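Side-chain contacts in putative polyketide synthase (Brevibacillus brevis, PDB 6HP2), which contains an O-methyltransferase domain, crystallised here with S-adenosyl-L-homocysteine, within a trans-AT polyketide synthase probably involved in making the antibiotic bacillaene: residues P55-S60 / E74-K79; R84-C89 / A321-S326; D109-A114 / A140-G145; V196-Y201 / Q222-L227. One frame throughout, in Å; residues are numbered along the deposited sequence.

In the fold
From the N terminus, contact 1 closes first, folding 55-60 back onto the early part of helix 70-88 through a short, largely helical connection. Contact 2 uses the other end of that helix and joins it to helix 316-326 near the C terminus, so its long loop encloses both remaining contacts. Within it, contacts 3 and 4 follow in series. Contact 3 ties helix 108-116 to the chain leaving helix 129-141; contact 4 ties strand 194-203 to helix 221-230. Contacts 2 and 3 meet through the salt bridge Arg84 NE to Asp109 OD2 (3.2 Å). Contacts 2 and 4 meet where Phe88 CD1 lies 3.5 Å from Leu197 CD1, setting helix 70-88 against the central sheet.

Contact 1. Residues P55-S60 / E74-K79; sequences PGFSMS and EMVREK
Met75 meets Phe57 through its thioether end, a Met-aromatic contact in which SD lies 5.4 Å from the ring centroid. At 71° from the ring normal the sulfur approaches obliquely, and Met75 CE lies 3.8 Å from Phe57 CE2. The two chains run past one another, pointing opposite ways.

The remaining contacts are apolar and converge on one methyl group. Val76 CG2 sits at the edge of the aromatic ring, near its plane and 4.0 Å from Phe57 CZ. The same methyl is 3.9 Å from Met59 SD, the methionine sulfur and the valine methyl meeting end-on. Met59 turns its sulfur this way by bending at both chi2 (67°) and chi3 (74°), which bridges a CA separation of 8.6 Å between Met59 and Val76.

No hydrogen bond crosses the interface. The polar work is done nearby: Ser58 is the N-cap of helix 59-64, and Ser58 OG and Ser60 OG bond to the two carboxylate oxygens of Asp251. Phe50 packs edge-to-face with Phe57, Cys48 touches both Met59 and Val76, and Tyr269 of helix 263-281 lies against Met59, so that Met59 of helix 59-64 touches both helix 70-88 and helix 263-281.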
loop_
_atom_site.group_PDB
_atom_site.type_symbol
_atom_site.label_atom_id
_atom_site.label_comp_id
_atom_site.label_asym_id
_atom_site.label_seq_id
_atom_site.Cartn_x
_atom_site.Cartn_y
_atom_site.Cartn_z
ATOM N N PRO A 55 19.834 15.833 -3.458
ATOM C CA PRO A 55 20.917 15.604 -4.418
ATOM C C PRO A 55 21.957 14.649 -3.855
ATOM O O PRO A 55 22.358 14.739 -2.686
ATOM C CB PRO A 55 21.491 17.005 -4.665
ATOM C CG PRO A 55 21.049 17.827 -3.473
ATOM C CD PRO A 55 19.726 17.257 -3.057
ATOM N N GLY A 56 22.383 13.708 -4.703
ATOM C CA GLY A 56 23.322 12.683 -4.310
ATOM C C GLY A 56 22.690 11.446 -3.696
ATOM O O GLY A 56 23.288 10.367 -3.746
ATOM N N PHE A 57 21.507 11.576 -3.108
ATOM C CA PHE A 57 20.838 10.431 -2.525
ATOM C C PHE A 57 20.388 9.481 -3.632
ATOM O O PHE A 57 19.627 9.856 -4.524
ATOM C CB PHE A 57 19.643 10.879 -1.699
ATOM C CG PHE A 57 19.167 9.855 -0.698
ATOM C CD1 PHE A 57 18.318 8.875 -1.082
ATOM C CD2 PHE A 57 19.573 9.904 0.611
ATOM C CE1 PHE A 57 17.860 7.944 -0.196
ATOM C CE2 PHE A 57 19.110 8.990 1.514
ATOM C CZ PHE A 57 18.231 7.996 1.096
ATOM N N SER A 58 20.867 8.266 -3.595
ATOM C CA SER A 58 20.529 7.268 -4.595
ATOM C C SER A 58 19.742 6.165 -3.920
ATOM O O SER A 58 20.312 5.362 -3.158
ATOM C CB SER A 58 21.789 6.692 -5.240
ATOM O OG SER A 58 21.470 5.536 -5.984
ATOM N N MET A 59 18.442 6.128 -4.201
ATOM C CA MET A 59 17.573 5.134 -3.602
ATOM C C MET A 59 18.014 3.731 -3.976
ATOM O O MET A 59 17.940 2.838 -3.146
ATOM C CB MET A 59 16.118 5.361 -4.027
ATOM C CG MET A 59 15.138 4.404 -3.370
ATOM S SD MET A 59 15.045 4.739 -1.568
ATOM C CE MET A 59 14.099 6.261 -1.587
ATOM N N SER A 60 18.454 3.507 -5.224
ATOM C CA SER A 60 18.842 2.156 -5.632
ATOM C C SER A 60 20.044 1.668 -4.817
ATOM O O SER A 60 20.123 0.496 -4.459
ATOM C CB SER A 60 19.167 2.121 -7.140
ATOM O OG SER A 60 20.168 3.055 -7.460
ATOM N N GLU A 74 17.557 4.006 7.440
ATOM C CA GLU A 74 16.688 4.516 8.500
ATOM C C GLU A 74 15.909 5.738 8.031
ATOM O O GLU A 74 14.749 5.920 8.421
ATOM C CB GLU A 74 17.525 4.833 9.749
ATOM C CG GLU A 74 16.801 5.276 10.971
ATOM C CD GLU A 74 17.773 5.739 12.071
ATOM O OE1 GLU A 74 17.692 6.915 12.493
ATOM O OE2 GLU A 74 18.630 4.929 12.500
ATOM N N MET A 75 16.521 6.587 7.208
ATOM C CA MET A 75 15.807 7.752 6.669
ATOM C C MET A 75 14.637 7.301 5.818
ATOM O O MET A 75 13.540 7.882 5.853
ATOM C CB MET A 75 16.722 8.641 5.815
ATOM C CG MET A 75 17.641 9.551 6.550
ATOM S SD MET A 75 18.916 10.231 5.414
ATOM C CE MET A 75 17.929 11.179 4.342
ATOM N N VAL A 76 14.875 6.275 5.018
ATOM C CA VAL A 76 13.853 5.718 4.139
ATOM C C VAL A 76 12.738 5.140 4.967
ATOM O O VAL A 76 11.551 5.396 4.715
ATOM C CB VAL A 76 14.465 4.660 3.190
ATOM C CG1 VAL A 76 13.390 3.973 2.403
ATOM C CG2 VAL A 76 15.468 5.382 2.243
ATOM N N ARG A 77 13.107 4.403 6.006
ATOM C CA ARG A 77 12.109 3.767 6.852
ATOM C C ARG A 77 11.178 4.790 7.485
ATOM O O ARG A 77 9.974 4.559 7.605
ATOM C CB ARG A 77 12.795 2.962 7.920
ATOM C CG ARG A 77 11.814 2.031 8.680
ATOM C CD ARG A 77 12.566 1.256 9.773
ATOM N NE ARG A 77 11.835 0.068 10.213
ATOM C CZ ARG A 77 10.791 0.087 11.040
ATOM N NH1 ARG A 77 10.332 1.237 11.518
ATOM N NH2 ARG A 77 10.197 -1.046 11.387
ATOM N N GLU A 78 11.727 5.905 7.943
ATOM C CA GLU A 78 10.892 6.958 8.511
ATOM C C GLU A 78 9.850 7.460 7.522
ATOM O O GLU A 78 8.754 7.836 7.932
ATOM C CB GLU A 78 11.771 8.130 9.003
ATOM C CG GLU A 78 12.652 7.794 10.191
ATOM C CD GLU A 78 13.549 8.959 10.601
ATOM O OE1 GLU A 78 13.687 9.918 9.815
ATOM O OE2 GLU A 78 14.111 8.911 11.711
ATOM N N LYS A 79 10.206 7.585 6.239
ATOM C CA LYS A 79 9.249 8.029 5.248
ATOM C C LYS A 79 8.242 6.954 4.938
ATOM O O LYS A 79 7.080 7.258 4.652
ATOM C CB LYS A 79 9.993 8.489 3.982
ATOM C CG LYS A 79 11.004 9.647 4.302
ATOM C CD LYS A 79 10.187 10.850 4.822
ATOM C CE LYS A 79 11.030 12.127 4.853
ATOM N NZ LYS A 79 11.809 12.271 6.106
#

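Contact 2. Residues R84-C89 / A321-S326. With SAH (S-adenosyl-L-homocysteine), chain B.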
loop_
_atom_site.group_PDB
_atom_site.type_symbol
_atom_site.label_atom_id
_atom_site.label_comp_id
_atom_site.label_asym_id
_atom_site.label_seq_id
_atom_site.Cartn_x
_atom_site.Cartn_y
_atom_site.Cartn_z
ATOM N N ARG A 84 2.427 5.577 5.760
ATOM C CA ARG A 84 1.419 4.735 6.413
ATOM C C ARG A 84 0.648 5.499 7.480
ATOM O O ARG A 84 -0.553 5.278 7.651
ATOM C CB ARG A 84 2.114 3.506 6.999
ATOM C CG ARG A 84 2.483 2.498 5.934
ATOM C CD ARG A 84 3.371 1.384 6.537
ATOM N NE ARG A 84 3.397 0.208 5.666
ATOM C CZ ARG A 84 4.110 0.129 4.541
ATOM N NH1 ARG A 84 4.835 1.183 4.105
ATOM N NH2 ARG A 84 4.066 -0.985 3.851
ATOM N N GLN A 85 1.308 6.416 8.196
ATOM C CA GLN A 85 0.583 7.208 9.176
ATOM C C GLN A 85 -0.498 8.039 8.501
ATOM O O GLN A 85 -1.611 8.183 9.029
ATOM C CB GLN A 85 1.508 8.147 9.968
ATOM C CG GLN A 85 2.494 7.394 10.905
ATOM C CD GLN A 85 3.468 8.321 11.555
ATOM O OE1 GLN A 85 3.785 9.367 10.996
ATOM N NE2 GLN A 85 3.959 7.960 12.739
ATOM N N VAL A 86 -0.184 8.618 7.347
ATOM C CA VAL A 86 -1.201 9.384 6.615
ATOM C C VAL A 86 -2.312 8.448 6.180
ATOM O O VAL A 86 -3.475 8.792 6.232
ATOM C CB VAL A 86 -0.593 10.146 5.424
ATOM C CG1 VAL A 86 -1.704 10.913 4.594
ATOM C CG2 VAL A 86 0.429 11.217 5.961
ATOM N N LEU A 87 -1.979 7.236 5.776
ATOM C CA LEU A 87 -3.031 6.331 5.314
ATOM C C LEU A 87 -3.985 5.979 6.449
ATOM O O LEU A 87 -5.206 5.886 6.242
ATOM C CB LEU A 87 -2.398 5.026 4.759
ATOM C CG LEU A 87 -3.353 3.941 4.237
ATOM C CD1 LEU A 87 -4.006 4.416 2.960
ATOM C CD2 LEU A 87 -2.537 2.643 3.998
ATOM N N PHE A 88 -3.428 5.718 7.642
ATOM C CA PHE A 88 -4.186 5.209 8.768
ATOM C C PHE A 88 -4.788 6.298 9.682
ATOM O O PHE A 88 -5.478 5.961 10.660
ATOM C CB PHE A 88 -3.320 4.265 9.600
ATOM C CG PHE A 88 -3.115 2.860 8.967
ATOM C CD1 PHE A 88 -4.079 1.886 9.078
ATOM C CD2 PHE A 88 -1.923 2.534 8.339
ATOM C CE1 PHE A 88 -3.922 0.655 8.551
ATOM C CE2 PHE A 88 -1.729 1.292 7.787
ATOM C CZ PHE A 88 -2.734 0.336 7.886
ATOM N N CYS A 89 -4.540 7.570 9.429
ATOM C CA CYS A 89 -4.734 8.569 10.491
ATOM C C CYS A 89 -6.182 9.010 10.710
ATOM O O CYS A 89 -6.423 9.858 11.605
ATOM C CB CYS A 89 -3.887 9.812 10.230
ATOM S SG CYS A 89 -4.495 10.883 8.904
ATOM N N ALA A 321 0.152 17.565 6.302
ATOM C CA ALA A 321 0.085 18.726 7.187
ATOM C C ALA A 321 -1.195 18.711 8.029
ATOM O O ALA A 321 -1.198 19.138 9.195
ATOM C CB ALA A 321 0.196 19.992 6.342
ATOM N N GLU A 322 -2.290 18.236 7.449
ATOM C CA GLU A 322 -3.534 18.098 8.210
ATOM C C GLU A 322 -3.354 17.085 9.332
ATOM O O GLU A 322 -3.761 17.298 10.462
ATOM C CB GLU A 322 -4.682 17.665 7.291
ATOM C CG GLU A 322 -6.045 17.512 7.988
ATOM C CD GLU A 322 -7.082 16.820 7.123
ATOM O OE1 GLU A 322 -8.186 17.364 6.978
ATOM O OE2 GLU A 322 -6.822 15.720 6.606
ATOM N N MET A 323 -2.760 15.940 9.033
ATOM C CA MET A 323 -2.462 14.967 10.087
ATOM C C MET A 323 -1.630 15.550 11.216
ATOM O O MET A 323 -1.977 15.414 12.394
ATOM C CB MET A 323 -1.756 13.739 9.472
ATOM C CG MET A 323 -1.478 12.699 10.480
ATOM S SD MET A 323 -0.540 11.298 9.835
ATOM C CE MET A 323 1.040 12.102 9.957
ATOM N N ILE A 324 -0.509 16.170 10.889
ATOM C CA ILE A 324 0.345 16.752 11.926
ATOM C C ILE A 324 -0.415 17.798 12.732
ATOM O O ILE A 324 -0.319 17.849 13.966
ATOM C CB ILE A 324 1.619 17.337 11.288
ATOM C CG1 ILE A 324 2.461 16.196 10.682
ATOM C CG2 ILE A 324 2.407 18.151 12.287
ATOM C CD1 ILE A 324 3.603 16.695 9.822
ATOM N N ASN A 325 -1.176 18.637 12.058
ATOM C CA ASN A 325 -1.944 19.659 12.760
ATOM C C ASN A 325 -3.028 19.063 13.662
ATOM O O ASN A 325 -3.332 19.640 14.695
ATOM C CB ASN A 325 -2.591 20.604 11.742
ATOM C CG ASN A 325 -3.362 21.733 12.401
ATOM O OD1 ASN A 325 -4.579 21.854 12.252
ATOM N ND2 ASN A 325 -2.648 22.562 13.152
ATOM N N SER A 326 -3.618 17.923 13.300
ATOM C CA SER A 326 -4.611 17.306 14.189
ATOM C C SER A 326 -3.946 16.728 15.425
ATOM O O SER A 326 -4.589 16.571 16.464
ATOM C CB SER A 326 -5.362 16.177 13.475
ATOM O OG SER A 326 -4.525 15.006 13.388
HETATM N N SAH B . 2.004 -4.638 1.853
HETATM C CA SAH B . 3.379 -5.071 2.079
HETATM C CB SAH B . 3.957 -5.798 0.871
HETATM C CG SAH B . 3.754 -5.116 -0.470
HETATM S SD SAH B . 4.668 -5.979 -1.782
HETATM C C SAH B . 4.194 -3.852 2.433
HETATM O O SAH B . 5.391 -3.959 2.700
HETATM O OXT SAH B . 3.648 -2.754 2.467
HETATM C "C5'" SAH B . 3.256 -6.802 -2.556
HETATM C "C4'" SAH B . 2.677 -7.910 -1.679
HETATM O "O4'" SAH B . 1.472 -8.403 -2.306
HETATM C "C3'" SAH B . 3.619 -9.158 -1.629
HETATM O "O3'" SAH B . 3.587 -9.584 -0.258
HETATM C "C2'" SAH B . 2.983 -10.207 -2.540
HETATM O "O2'" SAH B . 3.217 -11.535 -2.175
HETATM C "C1'" SAH B . 1.494 -9.821 -2.390
HETATM N N9 SAH B . 0.600 -10.284 -3.449
HETATM C C8 SAH B . 0.675 -10.039 -4.791
HETATM N N7 SAH B . -0.329 -10.711 -5.362
HETATM C C5 SAH B . -1.063 -11.320 -4.401
HETATM C C6 SAH B . -2.189 -12.134 -4.416
HETATM N N6 SAH B . -2.869 -12.451 -5.517
HETATM N N1 SAH B . -2.696 -12.582 -3.231
HETATM C C2 SAH B . -2.050 -12.325 -2.036
HETATM N N3 SAH B . -0.920 -11.548 -2.038
HETATM C C4 SAH B . -0.421 -11.099 -3.197
HETATM O O HOH W 1 -5.627 12.517 12.004
#
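Ser326 OG is gripped three ways: it donates to Met323 O in the preceding turn (2.8 Å), bonds to Tyr328 N, and accepts a hydrogen bond from a water. That water also donates to Cys89 O (2.8 Å from the water oxygen), a bridge from Cys89 to helix 316-326. In this Rossmann-like methyltransferase fold, helix 70-88 precedes the first strand and carries the ligand-binding Arg84, while 316-326 lies near the C terminus.

Beside the bridge the contact centres on the Met323 side chain. It runs straight out from its helix, CG anti to the backbone N (chi1 -178°), and lays its sulfur across residues 85-89, where Val86 and Met323 CA atoms are 6.7 Å apart. Met323 SD lies 3.4 Å from Gln85 O. Cys89 CB is 3.7 Å from Met323 SD, and Val86 CG2 is 4.0 Å from that same sulfur. The Gln85 amide is held elsewhere, NE2 bonding to Pro332 O. A bend at chi3 (81°) brings Met323 CE to 4.0 Å from Gln85 CB.

Contact 3. Residues D109-A114 / A140-G145; sequences DVIQIA and AQKNLG
Ile111 packs against Lys142 and Leu144 where the chain leaves helix 129-141. The setting is two successive beta-alpha-beta units of a Rossmann-like fold: helix 108-116 follows strand 98-101, helix 129-141 follows strand 121-126, and the two helices run side by side.

Apolar contacts make up the interface, and one methyl serves both partners. Ile111 CG2 lies 3.5 Å from Lys142 CE and 3.9 Å from Leu144 CD1; in each case the side chains cross at about a right angle. Chi1 (-77°) sets CG1 of Ile111 beside the backbone N and CG2 anti to it, which leaves CG2 as the branch that meets Lys142 and Leu144. Ile139, in the last turn of helix 129-141, touches both Ile111 and Leu144 and so extends the same apolar patch.

Polar interactions work at the margin. The lysine chain bends at chi3 and chi4 as it passes the isoleucine methyl, and its NZ makes a long, weak ion pair with Glu115. No hydrogen bond joins the two segments; the helix exit is fixed internally, by a Schellman motif. Asn143 adopts a positive phi of 59°, and Asn143 N bonds to Ala140 O at 2.8 Å.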
loop_
_atom_site.group_PDB
_atom_site.type_symbol
_atom_site.label_atom_id
_atom_site.label_comp_id
_atom_site.label_asym_id
_atom_site.label_seq_id
_atom_site.Cartn_x
_atom_site.Cartn_y
_atom_site.Cartn_z
ATOM N N ASP A 109 2.918 -4.959 9.121
ATOM C CA ASP A 109 1.700 -4.306 9.628
ATOM C C ASP A 109 0.800 -5.286 10.379
ATOM O O ASP A 109 0.195 -4.942 11.404
ATOM C CB ASP A 109 0.885 -3.644 8.498
ATOM C CG ASP A 109 1.592 -2.438 7.906
ATOM O OD1 ASP A 109 2.076 -1.568 8.667
ATOM O OD2 ASP A 109 1.750 -2.383 6.673
ATOM N N VAL A 110 0.678 -6.505 9.879
ATOM C CA VAL A 110 -0.035 -7.534 10.634
ATOM C C VAL A 110 0.484 -7.636 12.062
ATOM O O VAL A 110 -0.297 -7.703 13.035
ATOM C CB VAL A 110 0.051 -8.884 9.911
ATOM C CG1 VAL A 110 -0.327 -10.036 10.835
ATOM C CG2 VAL A 110 -0.843 -8.887 8.713
ATOM N N ILE A 111 1.797 -7.602 12.205
ATOM C CA ILE A 111 2.463 -7.765 13.477
ATOM C C ILE A 111 2.375 -6.501 14.299
ATOM O O ILE A 111 2.078 -6.565 15.499
ATOM C CB ILE A 111 3.943 -8.168 13.259
ATOM C CG1 ILE A 111 4.019 -9.630 12.878
ATOM C CG2 ILE A 111 4.781 -7.844 14.500
ATOM C CD1 ILE A 111 5.336 -9.966 12.182
ATOM N N GLN A 112 2.746 -5.360 13.708
ATOM C CA GLN A 112 2.806 -4.124 14.493
ATOM C C GLN A 112 1.419 -3.676 14.974
ATOM O O GLN A 112 1.301 -3.104 16.077
ATOM C CB GLN A 112 3.466 -3.001 13.704
ATOM C CG GLN A 112 5.008 -3.163 13.532
ATOM C CD GLN A 112 5.612 -2.036 12.673
ATOM O OE1 GLN A 112 4.892 -1.215 12.054
ATOM N NE2 GLN A 112 6.906 -2.007 12.606
ATOM N N ILE A 113 0.362 -3.878 14.157
ATOM C CA ILE A 113 -0.990 -3.503 14.614
ATOM C C ILE A 113 -1.377 -4.353 15.827
ATOM O O ILE A 113 -1.953 -3.863 16.812
ATOM C CB ILE A 113 -2.032 -3.630 13.491
ATOM C CG1 ILE A 113 -1.800 -2.590 12.422
ATOM C CG2 ILE A 113 -3.457 -3.526 14.072
ATOM C CD1 ILE A 113 -2.589 -2.838 11.180
ATOM N N ALA A 114 -1.116 -5.655 15.743
ATOM C CA ALA A 114 -1.446 -6.551 16.846
ATOM C C ALA A 114 -0.643 -6.219 18.096
ATOM O O ALA A 114 -1.154 -6.315 19.227
ATOM C CB ALA A 114 -1.199 -8.000 16.436
ATOM N N ALA A 140 5.598 -15.771 15.763
ATOM C CA ALA A 140 5.921 -16.692 16.848
ATOM C C ALA A 140 6.955 -16.105 17.794
ATOM O O ALA A 140 6.810 -16.180 19.020
ATOM C CB ALA A 140 6.405 -18.008 16.234
ATOM N N GLN A 141 8.014 -15.522 17.235
ATOM C CA GLN A 141 9.112 -15.031 18.053
ATOM C C GLN A 141 8.649 -13.910 18.965
ATOM O O GLN A 141 9.223 -13.715 20.044
ATOM C CB GLN A 141 10.267 -14.565 17.164
ATOM C CG GLN A 141 10.958 -15.715 16.456
ATOM C CD GLN A 141 11.827 -15.272 15.301
ATOM O OE1 GLN A 141 12.082 -14.076 15.120
ATOM N NE2 GLN A 141 12.276 -16.232 14.499
ATOM N N LYS A 142 7.602 -13.192 18.569
ATOM C CA LYS A 142 7.024 -12.132 19.394
ATOM C C LYS A 142 5.840 -12.629 20.229
ATOM O O LYS A 142 5.179 -11.830 20.911
ATOM C CB LYS A 142 6.616 -10.937 18.492
ATOM C CG LYS A 142 7.863 -10.273 17.887
ATOM C CD LYS A 142 7.609 -9.524 16.625
ATOM C CE LYS A 142 7.318 -8.072 16.910
ATOM N NZ LYS A 142 8.455 -7.339 17.517
ATOM N N ASN A 143 5.543 -13.925 20.178
ATOM C CA ASN A 143 4.475 -14.506 21.000
ATOM C C ASN A 143 3.124 -13.844 20.687
ATOM O O ASN A 143 2.348 -13.538 21.583
ATOM C CB ASN A 143 4.809 -14.349 22.473
ATOM C CG ASN A 143 4.082 -15.325 23.334
ATOM O OD1 ASN A 143 3.483 -16.283 22.837
ATOM N ND2 ASN A 143 4.129 -15.101 24.640
ATOM N N LEU A 144 2.826 -13.660 19.401
ATOM C CA LEU A 144 1.581 -13.031 18.973
ATOM C C LEU A 144 0.632 -14.011 18.291
ATOM O O LEU A 144 -0.363 -13.586 17.699
ATOM C CB LEU A 144 1.863 -11.867 18.011
ATOM C CG LEU A 144 2.586 -10.656 18.589
ATOM C CD1 LEU A 144 3.127 -9.821 17.433
ATOM C CD2 LEU A 144 1.661 -9.848 19.498
ATOM N N GLY A 145 0.924 -15.305 18.341
ATOM C CA GLY A 145 0.186 -16.290 17.573
ATOM C C GLY A 145 -1.293 -16.389 17.861
ATOM O O GLY A 145 -2.039 -16.861 17.002
#

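Contact 4. Residues V196-Y201 / Q222-L227; sequences VLLIDY and QEWIEL
Trp224 donates its indole N-H to the backbone of Tyr201, NE1 to O measuring 3.0 Å. The angle at the hydrogen is 145°, and the oxygen lies 19° out of the ring plane. This is the tight side. Asp200 OD2 comes in at the ring's edge, in plane and 4.0 Å from Trp224 CH2, while its carboxylate is turned 68° against the indole. Leu198 CD1 arrives obliquely, 4.1 Å from the same CH2. The indole thus fills the interval between strand 194-203 and helix 221-230, whose short-segment axes stay 12.1 Å apart at closest approach. Helix 221-230 packs on the face of the Rossmann-like sheet opposite helix 70-88, which meets Leu197 and Ile199. Tyr201 N steadies Asp200, bonding to the anti lone pair of Asp200 OD1 at 2.9 Å. On the helix's outer side, by contrast, Gln222 is exposed and Glu226 partly so; they pair across one turn, Gln222 NE2 reaching Glu226 OE2 at 2.6 Å from above the carboxylate plane.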
loop_
_atom_site.group_PDB
_atom_site.type_symbol
_atom_site.label_atom_id
_atom_site.label_comp_id
_atom_site.label_asym_id
_atom_site.label_seq_id
_atom_site.Cartn_x
_atom_site.Cartn_y
_atom_site.Cartn_z
ATOM N N VAL A 196 -11.721 0.179 3.838
ATOM C CA VAL A 196 -10.665 -0.358 3.011
ATOM C C VAL A 196 -9.603 0.728 2.818
ATOM O O VAL A 196 -9.902 1.821 2.338
ATOM C CB VAL A 196 -11.185 -0.892 1.677
ATOM C CG1 VAL A 196 -10.000 -1.608 0.937
ATOM C CG2 VAL A 196 -12.344 -1.762 1.909
ATOM N N LEU A 197 -8.341 0.389 3.104
ATOM C CA LEU A 197 -7.211 1.283 2.911
ATOM C C LEU A 197 -6.253 0.674 1.886
ATOM O O LEU A 197 -5.690 -0.415 2.088
ATOM C CB LEU A 197 -6.521 1.552 4.237
ATOM C CG LEU A 197 -7.328 2.177 5.329
ATOM C CD1 LEU A 197 -6.590 2.157 6.686
ATOM C CD2 LEU A 197 -7.692 3.596 4.966
ATOM N N LEU A 198 -6.056 1.397 0.804
ATOM C CA LEU A 198 -5.144 0.993 -0.238
ATOM C C LEU A 198 -4.080 2.037 -0.502
ATOM O O LEU A 198 -4.306 3.241 -0.369
ATOM C CB LEU A 198 -5.886 0.770 -1.534
ATOM C CG LEU A 198 -7.076 -0.106 -1.531
ATOM C CD1 LEU A 198 -7.690 -0.038 -2.971
ATOM C CD2 LEU A 198 -6.754 -1.505 -1.205
ATOM N N ILE A 199 -2.915 1.541 -0.916
ATOM C CA ILE A 199 -1.898 2.327 -1.582
ATOM C C ILE A 199 -1.731 1.643 -2.919
ATOM O O ILE A 199 -1.319 0.482 -2.965
ATOM C CB ILE A 199 -0.570 2.405 -0.817
ATOM C CG1 ILE A 199 -0.763 3.077 0.556
ATOM C CG2 ILE A 199 0.476 3.175 -1.636
ATOM C CD1 ILE A 199 0.490 3.413 1.267
ATOM N N ASP A 200 -1.980 2.381 -4.016
ATOM C CA ASP A 200 -2.087 1.729 -5.314
ATOM C C ASP A 200 -1.919 2.751 -6.428
ATOM O O ASP A 200 -1.872 3.977 -6.210
ATOM C CB ASP A 200 -3.412 0.994 -5.446
ATOM C CG ASP A 200 -3.264 -0.389 -6.017
ATOM O OD1 ASP A 200 -2.488 -0.556 -6.961
ATOM O OD2 ASP A 200 -3.989 -1.307 -5.528
ATOM N N TYR A 201 -1.787 2.218 -7.628
ATOM C CA TYR A 201 -1.641 3.038 -8.830
ATOM C C TYR A 201 -2.929 3.277 -9.614
ATOM O O TYR A 201 -3.812 2.414 -9.720
ATOM C CB TYR A 201 -0.615 2.400 -9.752
ATOM C CG TYR A 201 0.793 2.532 -9.314
ATOM C CD1 TYR A 201 1.432 3.772 -9.355
ATOM C CD2 TYR A 201 1.554 1.411 -8.895
ATOM C CE1 TYR A 201 2.747 3.888 -9.003
ATOM C CE2 TYR A 201 2.895 1.564 -8.555
ATOM C CZ TYR A 201 3.468 2.792 -8.572
ATOM O OH TYR A 201 4.819 2.980 -8.221
ATOM N N GLN A 222 -11.365 5.681 -14.974
ATOM C CA GLN A 222 -12.710 5.217 -15.185
ATOM C C GLN A 222 -12.888 3.787 -14.704
ATOM O O GLN A 222 -13.945 3.438 -14.164
ATOM C CB GLN A 222 -13.079 5.360 -16.681
ATOM C CG GLN A 222 -14.533 5.037 -16.947
ATOM C CD GLN A 222 -15.515 6.002 -16.227
ATOM O OE1 GLN A 222 -15.232 7.190 -16.035
ATOM N NE2 GLN A 222 -16.667 5.470 -15.817
ATOM N N GLU A 223 -11.883 2.938 -14.905
ATOM C CA GLU A 223 -11.996 1.557 -14.459
ATOM C C GLU A 223 -12.032 1.477 -12.929
ATOM O O GLU A 223 -12.724 0.629 -12.371
ATOM C CB GLU A 223 -10.837 0.696 -15.044
ATOM C CG GLU A 223 -10.942 0.453 -16.511
ATOM C CD GLU A 223 -9.719 -0.275 -17.096
ATOM O OE1 GLU A 223 -8.600 -0.096 -16.575
ATOM O OE2 GLU A 223 -9.898 -1.022 -18.067
ATOM N N TRP A 224 -11.292 2.346 -12.232
ATOM C CA TRP A 224 -11.324 2.347 -10.776
ATOM C C TRP A 224 -12.676 2.785 -10.247
ATOM O O TRP A 224 -13.225 2.182 -9.316
ATOM C CB TRP A 224 -10.233 3.289 -10.240
ATOM C CG TRP A 224 -8.928 2.646 -9.981
ATOM C CD1 TRP A 224 -7.761 2.869 -10.622
ATOM C CD2 TRP A 224 -8.618 1.779 -8.882
ATOM N NE1 TRP A 224 -6.743 2.161 -10.022
ATOM C CE2 TRP A 224 -7.247 1.475 -8.957
ATOM C CE3 TRP A 224 -9.386 1.212 -7.858
ATOM C CZ2 TRP A 224 -6.605 0.600 -8.067
ATOM C CZ3 TRP A 224 -8.732 0.339 -6.950
ATOM C CH2 TRP A 224 -7.363 0.069 -7.065
ATOM N N ILE A 225 -13.254 3.805 -10.875
ATOM C CA ILE A 225 -14.581 4.272 -10.516
ATOM C C ILE A 225 -15.583 3.128 -10.565
ATOM O O ILE A 225 -16.373 2.907 -9.629
ATOM C CB ILE A 225 -14.990 5.413 -11.461
ATOM C CG1 ILE A 225 -14.146 6.653 -11.165
ATOM C CG2 ILE A 225 -16.556 5.663 -11.403
ATOM C CD1 ILE A 225 -14.351 7.779 -12.237
ATOM N N GLU A 226 -15.598 2.423 -11.681
ATOM C CA GLU A 226 -16.550 1.341 -11.916
ATOM C C GLU A 226 -16.237 0.069 -11.131
ATOM O O GLU A 226 -17.166 -0.625 -10.680
ATOM C CB GLU A 226 -16.598 1.058 -13.410
ATOM C CG GLU A 226 -17.215 2.230 -14.198
ATOM C CD GLU A 226 -17.047 2.096 -15.728
ATOM O OE1 GLU A 226 -16.523 1.073 -16.238
ATOM O OE2 GLU A 226 -17.384 3.074 -16.405
ATOM N N LEU A 227 -14.956 -0.251 -10.985
ATOM C CA LEU A 227 -14.564 -1.425 -10.222
ATOM C C LEU A 227 -15.016 -1.283 -8.769
ATOM O O LEU A 227 -15.611 -2.196 -8.192
ATOM C CB LEU A 227 -13.051 -1.608 -10.284
ATOM C CG LEU A 227 -12.423 -2.688 -9.386
ATOM C CD1 LEU A 227 -12.944 -4.053 -9.822
ATOM C CD2 LEU A 227 -10.901 -2.630 -9.463
#